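Local coordinates for protein polyketide biosynthesis cytochrome P450 PksS (Bacillus subtilis, PDB 4YZR) that is a haem-containing cytochrome P450 monooxygenase that acts on dihydrobacillaene in the biosynthesis of the polyketide antibiotic bacillaene, at residues R23-E28 with I47-D52; G120-I125 with F151-E156; K261-K266 with I332-R337. All coordinates share one frame; numbering follows the deposited sequence.

Interaction 1 of 3, residues R23-E28 with I47-D52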
loop_
_atom_site.group_PDB
_atom_site.type_symbol
_atom_site.label_atom_id
_atom_site.label_comp_id
_atom_site.label_asym_id
_atom_site.label_seq_id
_atom_site.Cartn_x
_atom_site.Cartn_y
_atom_site.Cartn_z
ATOM N N ARG A 23 -19.820 -1.419 -10.184
ATOM C CA ARG A 23 -21.204 -1.921 -10.392
ATOM C C ARG A 23 -21.901 -2.005 -9.089
ATOM O O ARG A 23 -23.018 -1.583 -8.957
ATOM C CB ARG A 23 -21.165 -3.271 -11.112
ATOM C CG ARG A 23 -22.533 -3.955 -11.030
ATOM C CD ARG A 23 -22.609 -5.206 -11.888
ATOM N NE ARG A 23 -21.960 -6.310 -11.170
ATOM C CZ ARG A 23 -20.806 -6.916 -11.521
ATOM N NH1 ARG A 23 -20.087 -6.523 -12.578
ATOM N NH2 ARG A 23 -20.352 -7.935 -10.775
ATOM N N PHE A 24 -21.256 -2.487 -8.006
ATOM C CA PHE A 24 -21.811 -2.465 -6.691
ATOM C C PHE A 24 -22.111 -1.045 -6.218
ATOM O O PHE A 24 -23.177 -0.814 -5.622
ATOM C CB PHE A 24 -20.922 -3.226 -5.647
ATOM C CG PHE A 24 -21.142 -4.723 -5.695
ATOM C CD1 PHE A 24 -22.161 -5.258 -4.961
ATOM C CD2 PHE A 24 -20.350 -5.552 -6.444
ATOM C CE1 PHE A 24 -22.399 -6.639 -4.991
ATOM C CE2 PHE A 24 -20.578 -6.968 -6.436
ATOM C CZ PHE A 24 -21.613 -7.462 -5.733
ATOM N N ARG A 25 -21.245 -0.109 -6.496
ATOM C CA ARG A 25 -21.484 1.251 -6.063
ATOM C C ARG A 25 -22.808 1.773 -6.651
ATOM O O ARG A 25 -23.537 2.404 -6.011
ATOM C CB ARG A 25 -20.333 2.165 -6.502
ATOM C CG ARG A 25 -20.402 3.536 -5.819
ATOM C CD ARG A 25 -19.363 4.556 -6.293
ATOM N NE ARG A 25 -19.630 4.853 -7.686
ATOM C CZ ARG A 25 -18.836 4.614 -8.695
ATOM N NH1 ARG A 25 -17.603 4.158 -8.539
ATOM N NH2 ARG A 25 -19.279 4.799 -9.899
ATOM N N GLU A 26 -23.041 1.480 -7.909
ATOM C CA GLU A 26 -24.275 1.973 -8.597
ATOM C C GLU A 26 -25.464 1.160 -8.229
ATOM O O GLU A 26 -26.531 1.767 -8.137
ATOM C CB GLU A 26 -24.035 1.859 -10.041
ATOM C CG GLU A 26 -22.982 2.775 -10.610
ATOM C CD GLU A 26 -22.549 2.400 -12.032
ATOM O OE1 GLU A 26 -22.853 1.270 -12.514
ATOM O OE2 GLU A 26 -21.837 3.207 -12.685
ATOM N N GLU A 27 -25.349 -0.133 -7.978
ATOM C CA GLU A 27 -26.527 -1.069 -7.847
ATOM C C GLU A 27 -26.840 -1.531 -6.475
ATOM O O GLU A 27 -28.004 -1.668 -6.109
ATOM C CB GLU A 27 -26.380 -2.269 -8.737
ATOM C CG GLU A 27 -26.240 -1.904 -10.200
ATOM C CD GLU A 27 -26.153 -3.092 -11.093
ATOM O OE1 GLU A 27 -26.485 -4.228 -10.649
ATOM O OE2 GLU A 27 -25.712 -2.888 -12.253
ATOM N N GLU A 28 -25.838 -1.749 -5.624
ATOM C CA GLU A 28 -26.017 -2.276 -4.344
ATOM C C GLU A 28 -24.803 -1.825 -3.486
ATOM O O GLU A 28 -23.949 -2.625 -3.109
ATOM C CB GLU A 28 -26.120 -3.770 -4.380
ATOM C CG GLU A 28 -26.708 -4.383 -3.139
ATOM C CD GLU A 28 -26.886 -5.918 -3.227
ATOM O OE1 GLU A 28 -26.961 -6.488 -4.340
ATOM O OE2 GLU A 28 -26.890 -6.519 -2.169
ATOM N N ILE A 47 -18.795 -1.883 1.171
ATOM C CA ILE A 47 -19.195 -0.492 1.132
ATOM C C ILE A 47 -18.503 0.180 -0.020
ATOM O O ILE A 47 -17.235 0.205 -0.031
ATOM C CB ILE A 47 -18.796 0.169 2.488
ATOM C CG1 ILE A 47 -19.223 -0.671 3.687
ATOM C CG2 ILE A 47 -19.365 1.616 2.574
ATOM C CD1 ILE A 47 -20.697 -0.943 3.818
ATOM N N THR A 48 -19.210 0.599 -1.066
ATOM C CA THR A 48 -18.611 1.089 -2.278
ATOM C C THR A 48 -18.707 2.515 -2.623
ATOM O O THR A 48 -18.007 3.000 -3.495
ATOM C CB THR A 48 -19.020 0.236 -3.472
ATOM O OG1 THR A 48 -20.439 -0.024 -3.329
ATOM C CG2 THR A 48 -18.302 -1.091 -3.422
ATOM N N ARG A 49 -19.675 3.247 -1.994
ATOM C CA ARG A 49 -19.731 4.681 -2.210
ATOM C C ARG A 49 -18.797 5.507 -1.337
ATOM O O ARG A 49 -18.525 5.105 -0.224
ATOM C CB ARG A 49 -21.131 5.204 -1.888
ATOM C CG ARG A 49 -22.202 4.804 -2.933
ATOM C CD ARG A 49 -23.617 5.076 -2.326
ATOM N NE ARG A 49 -23.788 6.498 -1.967
ATOM C CZ ARG A 49 -24.359 7.415 -2.728
ATOM N NH1 ARG A 49 -24.413 8.676 -2.315
ATOM N NH2 ARG A 49 -24.824 7.132 -3.953
ATOM N N TYR A 50 -18.377 6.660 -1.822
ATOM C CA TYR A 50 -17.452 7.498 -1.068
ATOM C C TYR A 50 -18.092 7.970 0.237
ATOM O O TYR A 50 -17.494 7.953 1.298
ATOM C CB TYR A 50 -17.031 8.683 -1.914
ATOM C CG TYR A 50 -15.977 9.566 -1.341
ATOM C CD1 TYR A 50 -16.232 10.573 -0.423
ATOM C CD2 TYR A 50 -14.650 9.460 -1.797
ATOM C CE1 TYR A 50 -15.271 11.430 0.020
ATOM C CE2 TYR A 50 -13.665 10.339 -1.350
ATOM C CZ TYR A 50 -13.988 11.331 -0.450
ATOM O OH TYR A 50 -13.038 12.252 -0.041
ATOM N N ASP A 51 -19.343 8.448 0.195
ATOM C CA ASP A 51 -19.934 8.952 1.404
ATOM C C ASP A 51 -20.108 7.886 2.417
ATOM O O ASP A 51 -19.815 8.112 3.627
ATOM C CB ASP A 51 -21.327 9.652 1.110
ATOM C CG ASP A 51 -22.363 8.799 0.490
ATOM O OD1 ASP A 51 -22.162 7.716 -0.072
ATOM O OD2 ASP A 51 -23.597 9.175 0.488
ATOM N N ASP A 52 -20.498 6.696 2.005
ATOM C CA ASP A 52 -20.649 5.620 2.987
ATOM C C ASP A 52 -19.304 5.081 3.520
ATOM O O ASP A 52 -19.140 4.769 4.701
ATOM C CB ASP A 52 -21.424 4.431 2.437
ATOM C CG ASP A 52 -22.851 4.805 1.988
ATOM O OD1 ASP A 52 -23.477 5.625 2.719
ATOM O OD2 ASP A 52 -23.358 4.308 0.985
HETATM O O HOH W 1 -24.369 5.050 -5.874
HETATM O O HOH W 2 -21.234 -2.488 -2.245
#

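Interaction 2 of 3, residues G120-I125 with F151-E156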
loop_
_atom_site.group_PDB
_atom_site.type_symbol
_atom_site.label_atom_id
_atom_site.label_comp_id
_atom_site.label_asym_id
_atom_site.label_seq_id
_atom_site.Cartn_x
_atom_site.Cartn_y
_atom_site.Cartn_z
ATOM N N GLY A 120 17.590 12.886 -2.223
ATOM C CA GLY A 120 18.803 12.661 -3.001
ATOM C C GLY A 120 19.145 11.202 -3.116
ATOM O O GLY A 120 19.519 10.674 -4.203
ATOM N N SER A 121 19.014 10.452 -2.075
ATOM C CA SER A 121 19.271 9.009 -2.082
ATOM C C SER A 121 18.295 8.231 -2.938
ATOM O O SER A 121 18.713 7.270 -3.593
ATOM C CB SER A 121 19.240 8.402 -0.692
ATOM O OG SER A 121 17.994 8.391 -0.083
ATOM N N ILE A 122 17.038 8.649 -3.000
ATOM C CA ILE A 122 16.048 7.974 -3.832
ATOM C C ILE A 122 16.306 8.317 -5.304
ATOM O O ILE A 122 16.207 7.425 -6.180
ATOM C CB ILE A 122 14.640 8.311 -3.391
ATOM C CG1 ILE A 122 14.414 7.882 -1.935
ATOM C CG2 ILE A 122 13.625 7.674 -4.360
ATOM C CD1 ILE A 122 13.131 8.369 -1.351
ATOM N N GLU A 123 16.670 9.545 -5.590
ATOM C CA GLU A 123 17.049 9.902 -6.954
ATOM C C GLU A 123 18.221 9.062 -7.381
ATOM O O GLU A 123 18.232 8.611 -8.549
ATOM C CB GLU A 123 17.439 11.415 -6.986
ATOM C CG GLU A 123 16.214 12.328 -6.934
ATOM C CD GLU A 123 16.460 13.819 -6.736
ATOM O OE1 GLU A 123 17.563 14.157 -6.372
ATOM O OE2 GLU A 123 15.518 14.590 -6.844
ATOM N N GLN A 124 19.169 8.785 -6.570
ATOM C CA GLN A 124 20.347 8.051 -6.953
ATOM C C GLN A 124 19.962 6.638 -7.260
ATOM O O GLN A 124 20.451 6.065 -8.252
ATOM C CB GLN A 124 21.429 8.061 -5.873
ATOM C CG GLN A 124 22.111 9.356 -5.801
ATOM C CD GLN A 124 23.164 9.264 -4.723
ATOM O OE1 GLN A 124 24.134 8.516 -4.908
ATOM N NE2 GLN A 124 22.959 9.956 -3.587
ATOM N N ILE A 125 19.087 6.041 -6.472
ATOM C CA ILE A 125 18.599 4.664 -6.764
ATOM C C ILE A 125 17.888 4.635 -8.035
ATOM O O ILE A 125 18.148 3.732 -8.912
ATOM C CB ILE A 125 17.671 4.157 -5.613
ATOM C CG1 ILE A 125 18.447 4.046 -4.318
ATOM C CG2 ILE A 125 16.995 2.847 -5.964
ATOM C CD1 ILE A 125 17.508 4.044 -3.117
ATOM N N PHE A 151 12.207 -1.506 -2.629
ATOM C CA PHE A 151 13.032 -2.412 -1.818
ATOM C C PHE A 151 14.331 -1.796 -1.418
ATOM O O PHE A 151 14.731 -1.932 -0.222
ATOM C CB PHE A 151 13.238 -3.739 -2.548
ATOM C CG PHE A 151 14.090 -4.736 -1.756
ATOM C CD1 PHE A 151 13.491 -5.521 -0.834
ATOM C CD2 PHE A 151 15.416 -4.737 -1.902
ATOM C CE1 PHE A 151 14.351 -6.387 -0.056
ATOM C CE2 PHE A 151 16.204 -5.591 -1.194
ATOM C CZ PHE A 151 15.666 -6.344 -0.270
ATOM N N ILE A 152 15.012 -1.133 -2.311
ATOM C CA ILE A 152 16.276 -0.514 -1.945
ATOM C C ILE A 152 16.033 0.669 -0.982
ATOM O O ILE A 152 16.775 0.864 -0.036
ATOM C CB ILE A 152 17.093 -0.082 -3.176
ATOM C CG1 ILE A 152 17.351 -1.349 -4.084
ATOM C CG2 ILE A 152 18.413 0.588 -2.761
ATOM C CD1 ILE A 152 17.823 -0.968 -5.446
ATOM N N VAL A 153 14.984 1.451 -1.234
ATOM C CA VAL A 153 14.647 2.520 -0.311
ATOM C C VAL A 153 14.407 2.033 1.074
ATOM O O VAL A 153 14.958 2.554 2.074
ATOM C CB VAL A 153 13.425 3.299 -0.855
ATOM C CG1 VAL A 153 12.987 4.284 0.288
ATOM C CG2 VAL A 153 13.833 4.041 -2.125
ATOM N N ILE A 154 13.605 0.995 1.240
ATOM C CA ILE A 154 13.334 0.402 2.553
ATOM C C ILE A 154 14.581 -0.151 3.153
ATOM O O ILE A 154 14.789 -0.016 4.388
ATOM C CB ILE A 154 12.236 -0.717 2.511
ATOM C CG1 ILE A 154 10.945 -0.100 2.561
ATOM C CG2 ILE A 154 12.398 -1.809 3.631
ATOM C CD1 ILE A 154 10.664 0.496 3.949
ATOM N N SER A 155 15.337 -0.839 2.417
ATOM C CA SER A 155 16.647 -1.376 2.903
ATOM C C SER A 155 17.512 -0.297 3.390
ATOM O O SER A 155 18.094 -0.433 4.489
ATOM C CB SER A 155 17.377 -2.149 1.831
ATOM O OG SER A 155 16.657 -3.330 1.458
ATOM N N GLU A 156 17.710 0.742 2.662
ATOM C CA GLU A 156 18.526 1.891 3.134
ATOM C C GLU A 156 17.921 2.500 4.345
ATOM O O GLU A 156 18.655 2.821 5.323
ATOM C CB GLU A 156 18.701 2.910 2.020
ATOM C CG GLU A 156 19.574 2.516 0.861
ATOM C CD GLU A 156 19.902 3.634 -0.115
ATOM O OE1 GLU A 156 19.469 4.724 0.090
ATOM O OE2 GLU A 156 20.709 3.386 -1.043
HETATM O O HOH W 3 17.011 5.855 -0.096
HETATM O O HOH W 4 20.887 5.810 -2.561
#

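Interaction 3 of 3, residues K261-K266 with I332-R337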
loop_
_atom_site.group_PDB
_atom_site.type_symbol
_atom_site.label_atom_id
_atom_site.label_comp_id
_atom_site.label_asym_id
_atom_site.label_seq_id
_atom_site.Cartn_x
_atom_site.Cartn_y
_atom_site.Cartn_z
ATOM N N LYS A 261 -1.867 8.275 -23.196
ATOM C CA LYS A 261 -0.754 9.017 -23.848
ATOM C C LYS A 261 -0.828 10.508 -23.793
ATOM O O LYS A 261 0.199 11.152 -23.647
ATOM C CB LYS A 261 -0.593 8.560 -25.285
ATOM C CG LYS A 261 0.147 7.224 -25.368
ATOM C CD LYS A 261 -0.165 6.586 -26.738
ATOM C CE LYS A 261 0.975 5.766 -27.318
ATOM N NZ LYS A 261 0.462 4.578 -28.075
ATOM N N LYS A 262 -2.024 11.072 -23.893
ATOM C CA LYS A 262 -2.166 12.487 -23.800
ATOM C C LYS A 262 -1.823 13.018 -22.428
ATOM O O LYS A 262 -1.260 14.070 -22.288
ATOM C CB LYS A 262 -3.556 12.957 -24.232
ATOM C CG LYS A 262 -3.670 12.886 -25.763
ATOM C CD LYS A 262 -4.897 13.634 -26.241
ATOM C CE LYS A 262 -6.099 12.741 -26.067
ATOM N NZ LYS A 262 -7.368 13.378 -26.538
ATOM N N GLU A 263 -2.132 12.250 -21.379
ATOM C CA GLU A 263 -1.759 12.678 -20.031
ATOM C C GLU A 263 -0.278 12.421 -19.778
ATOM O O GLU A 263 0.381 13.282 -19.167
ATOM C CB GLU A 263 -2.592 11.908 -18.994
ATOM C CG GLU A 263 -4.103 12.159 -19.089
ATOM C CD GLU A 263 -4.417 13.622 -18.850
ATOM O OE1 GLU A 263 -4.218 14.191 -17.762
ATOM O OE2 GLU A 263 -4.845 14.262 -19.863
ATOM N N CYS A 264 0.257 11.355 -20.310
ATOM C CA CYS A 264 1.710 11.084 -20.201
ATOM C C CYS A 264 2.542 12.233 -20.812
ATOM O O CYS A 264 3.460 12.740 -20.265
ATOM C CB CYS A 264 2.009 9.838 -20.918
ATOM S SG CYS A 264 3.704 9.312 -20.571
ATOM N N GLU A 265 2.077 12.648 -21.992
ATOM C CA GLU A 265 2.771 13.790 -22.690
ATOM C C GLU A 265 2.707 15.084 -21.950
ATOM O O GLU A 265 3.727 15.761 -21.831
ATOM C CB GLU A 265 2.144 13.953 -24.067
ATOM C CG GLU A 265 2.904 14.875 -25.018
ATOM C CD GLU A 265 4.315 14.413 -25.273
ATOM O OE1 GLU A 265 4.499 13.206 -25.544
ATOM O OE2 GLU A 265 5.234 15.250 -25.154
ATOM N N LYS A 266 1.585 15.375 -21.266
ATOM C CA LYS A 266 1.517 16.564 -20.440
ATOM C C LYS A 266 2.592 16.566 -19.391
ATOM O O LYS A 266 3.216 17.547 -19.094
ATOM C CB LYS A 266 0.148 16.725 -19.783
ATOM C CG LYS A 266 -0.984 17.006 -20.786
ATOM C CD LYS A 266 -2.319 17.204 -20.057
ATOM C CE LYS A 266 -3.526 17.357 -20.934
ATOM N NZ LYS A 266 -4.829 17.083 -20.268
ATOM N N ILE A 332 -12.130 9.128 -16.036
ATOM C CA ILE A 332 -11.117 9.734 -16.845
ATOM C C ILE A 332 -9.863 10.059 -16.048
ATOM O O ILE A 332 -9.946 10.707 -15.039
ATOM C CB ILE A 332 -11.687 11.022 -17.501
ATOM C CG1 ILE A 332 -12.942 10.674 -18.345
ATOM C CG2 ILE A 332 -10.628 11.692 -18.402
ATOM C CD1 ILE A 332 -12.731 9.545 -19.292
ATOM N N LEU A 333 -8.713 9.684 -16.554
ATOM C CA LEU A 333 -7.462 10.094 -15.928
ATOM C C LEU A 333 -7.193 11.562 -16.227
ATOM O O LEU A 333 -7.063 11.946 -17.427
ATOM C CB LEU A 333 -6.283 9.274 -16.406
ATOM C CG LEU A 333 -4.994 9.371 -15.602
ATOM C CD1 LEU A 333 -5.105 8.666 -14.244
ATOM C CD2 LEU A 333 -3.810 8.889 -16.392
ATOM N N ASN A 334 -7.070 12.399 -15.244
ATOM C CA ASN A 334 -6.748 13.800 -15.353
ATOM C C ASN A 334 -5.628 14.161 -14.343
ATOM O O ASN A 334 -5.879 14.365 -13.178
ATOM C CB ASN A 334 -7.995 14.680 -15.073
ATOM C CG ASN A 334 -7.680 16.138 -15.054
ATOM O OD1 ASN A 334 -6.619 16.509 -15.411
ATOM N ND2 ASN A 334 -8.635 16.990 -14.615
ATOM N N ILE A 335 -4.427 14.190 -14.873
ATOM C CA ILE A 335 -3.282 14.426 -14.036
ATOM C C ILE A 335 -3.140 15.772 -13.383
ATOM O O ILE A 335 -2.267 15.967 -12.530
ATOM C CB ILE A 335 -1.975 13.944 -14.631
ATOM C CG1 ILE A 335 -1.544 14.837 -15.797
ATOM C CG2 ILE A 335 -2.064 12.469 -14.935
ATOM C CD1 ILE A 335 -0.114 14.843 -16.152
ATOM N N ASN A 336 -4.030 16.710 -13.782
ATOM C CA ASN A 336 -4.185 17.981 -13.201
ATOM C C ASN A 336 -5.361 18.171 -12.263
ATOM O O ASN A 336 -5.575 19.274 -11.777
ATOM C CB ASN A 336 -4.182 19.118 -14.293
ATOM C CG ASN A 336 -2.820 19.238 -14.935
ATOM O OD1 ASN A 336 -1.877 19.743 -14.333
ATOM N ND2 ASN A 336 -2.670 18.661 -16.067
ATOM N N ARG A 337 -6.022 17.069 -11.846
ATOM C CA ARG A 337 -7.174 17.140 -11.001
ATOM C C ARG A 337 -6.849 17.764 -9.704
ATOM O O ARG A 337 -5.866 17.468 -9.029
ATOM C CB ARG A 337 -7.763 15.724 -10.851
ATOM C CG ARG A 337 -9.046 15.520 -10.032
ATOM C CD ARG A 337 -9.475 14.012 -10.051
ATOM N NE ARG A 337 -9.811 13.333 -11.296
ATOM C CZ ARG A 337 -10.931 13.334 -11.922
ATOM N NH1 ARG A 337 -11.166 12.598 -13.022
ATOM N NH2 ARG A 337 -11.880 14.055 -11.405
HETATM O O HOH W 5 -4.686 16.852 -17.281
#

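Interaction 1 of 3, residues R23-E28 with I47-D52
Thr48 presses against the helix backbone at Arg25, and the aliphatic part of Arg49 crosses that of Arg25. The contact belongs to the N-terminal part of the cytochrome P450 fold. Here the C-terminal end of helix 17-27 packs on the turn that leads from strand 42-47 into helix 50-58. Thr48 OG1 lies 3.2 Å from Arg25 CA. It is also near Arg25 N, but the angle there is poor for a hydrogen bond. Thr48 OG1 sits between its own backbone N and carbonyl carbon (chi1 43°). CG2, anti to the carbonyl carbon, touches Phe24 CB. The side chains of Arg25 and Arg49 meet at about a right angle, with Arg25 CG 3.6 Å from Arg49 CG. Arg25 CG also rests 3.4 Å from Thr48 O. No direct hydrogen bond joins the two segments; two waters do so instead. One donates to Glu28 O and accepts from Thr48 OG1, so the threonine hydroxyl is held without a direct partner in 23-28. The other donates to Arg25 O and accepts from Arg49 NH2. The two guanidinium planes are turned 62° from each other. Arg25 gives NH1 to Ser319 O. Ser319 OG is in turn hydrogen-bonded to Thr48 O, so one serine ties both sides together. Arg49 occupies the N-cap position of helix 50-58, and its guanidinium turns back onto the first turn of that helix. It grips Asp51 side-on: NE meets Asp51 OD1 on the syn side at 2.8 Å, and NH1 reaches Asp51 OD2 from above the carboxylate plane, over 3.0 Å at 166°.

Interaction 2 of 3, residues G120-I125 with F151-E156
Ile125 is the main bump of this contact, and its CD1 enters a hollow lined by Ile152, Val153 and Glu156. The helical segments 120-125 and 151-156 run roughly antiparallel, at 141°, and their axes come within 10.3 Å. Ile125 CD1 sits 3.6 Å from Ile152 CG2 and 3.8 Å from Val153 CG2. Its other branch, CG2, lies against Ile152 CD1. The two isoleucines slide past each other in opposite directions, each offering both branches. Val153 instead crosses Ile125 at about a right angle. Val153 CG1 is anti to the backbone N (chi1 172°), which leaves CG2 on the side of that N, where it meets Ile125 CD1 and also Ile122 CG1, the latter at 3.9 Å. Glu156 reaches toward Ile125 tip to tip, and its carboxylate closes the hollow at one end. Glu156 OE1 also comes 3.8 Å from Ser121 CB. The polar rim is bridged by water. One water donates to both Ser121 OG and Glu156 OE1. A second lies 2.8 Å from Ser121 O and 2.9 Å from Glu156 OE2. Ser121 OG is also bonded to Leu118 O, just before helix 119-133. The contact thus joins helices 119-133 and 148-158 of the P450 fold. Helix 355-372 packs against both: Leu360 and Ile364 meet Ile122, while Glu361 meets Val153. Helix 165-175 lies against Phe151 and Ser155.

Interaction 3 of 3, residues K261-K266 with I332-R337
Glu263 bends over the chain at Leu333 and gives one carboxylate oxygen to Ile335 N. The contact joins helix 261-269 of the P450 fold to a loop that forms a type I beta turn at Asn334-Arg337. The bond from Ile335 N to Glu263 OE1 is 2.9 Å long and nearly straight, at 167°. It meets OE1 on the anti side. The glutamate chain bends at chi2 (-61°), which sets Glu263 CD 3.4 Å from Leu333 O. The tight part brings side-chain carbons against backbone carbonyls. Ile335 slides past Glu263 in the opposite direction, and Ile335 CD1 reaches 3.4 Å from Glu263 O. Helix 274-285 backs this side, with Ala277 against Ile335 and Tyr284 against Leu333. The other side is looser and wetter. Lys266 CB is 4.1 Å from Ile335 CD1, while its extended chain carries NZ to the syn lone pair of Glu263 OE2 in a salt bridge within the helix. Asn334 OD1 accepts from Asn336 N, an Asx turn. One water gathers the polar ends: it donates to Glu263 OE1 and Asn334 OD1, and accepts from Lys266 NZ and Asn336 ND2.

The three contacts follow one another along the chain, and none nests in or crosses another. Interaction 1 closes first, around strands 30-35 and 42-47, and ties helix 17-27 to the start of helix 50-58. Interaction 2 then closes an excursion through strand 138-140 and helix 141-146, joining helices 119-133 and 148-158. Interaction 3 spans the longest stretch. It brings the loop before helix 355-372 back to helix 261-269; helix 274-285 lies between them along the chain. Interactions 1 and 2 lie on opposite sides of the chain's centre, 38 Å apart between centres. Interactions 1 and 3 approach more closely, about 10 Å between nearest atoms.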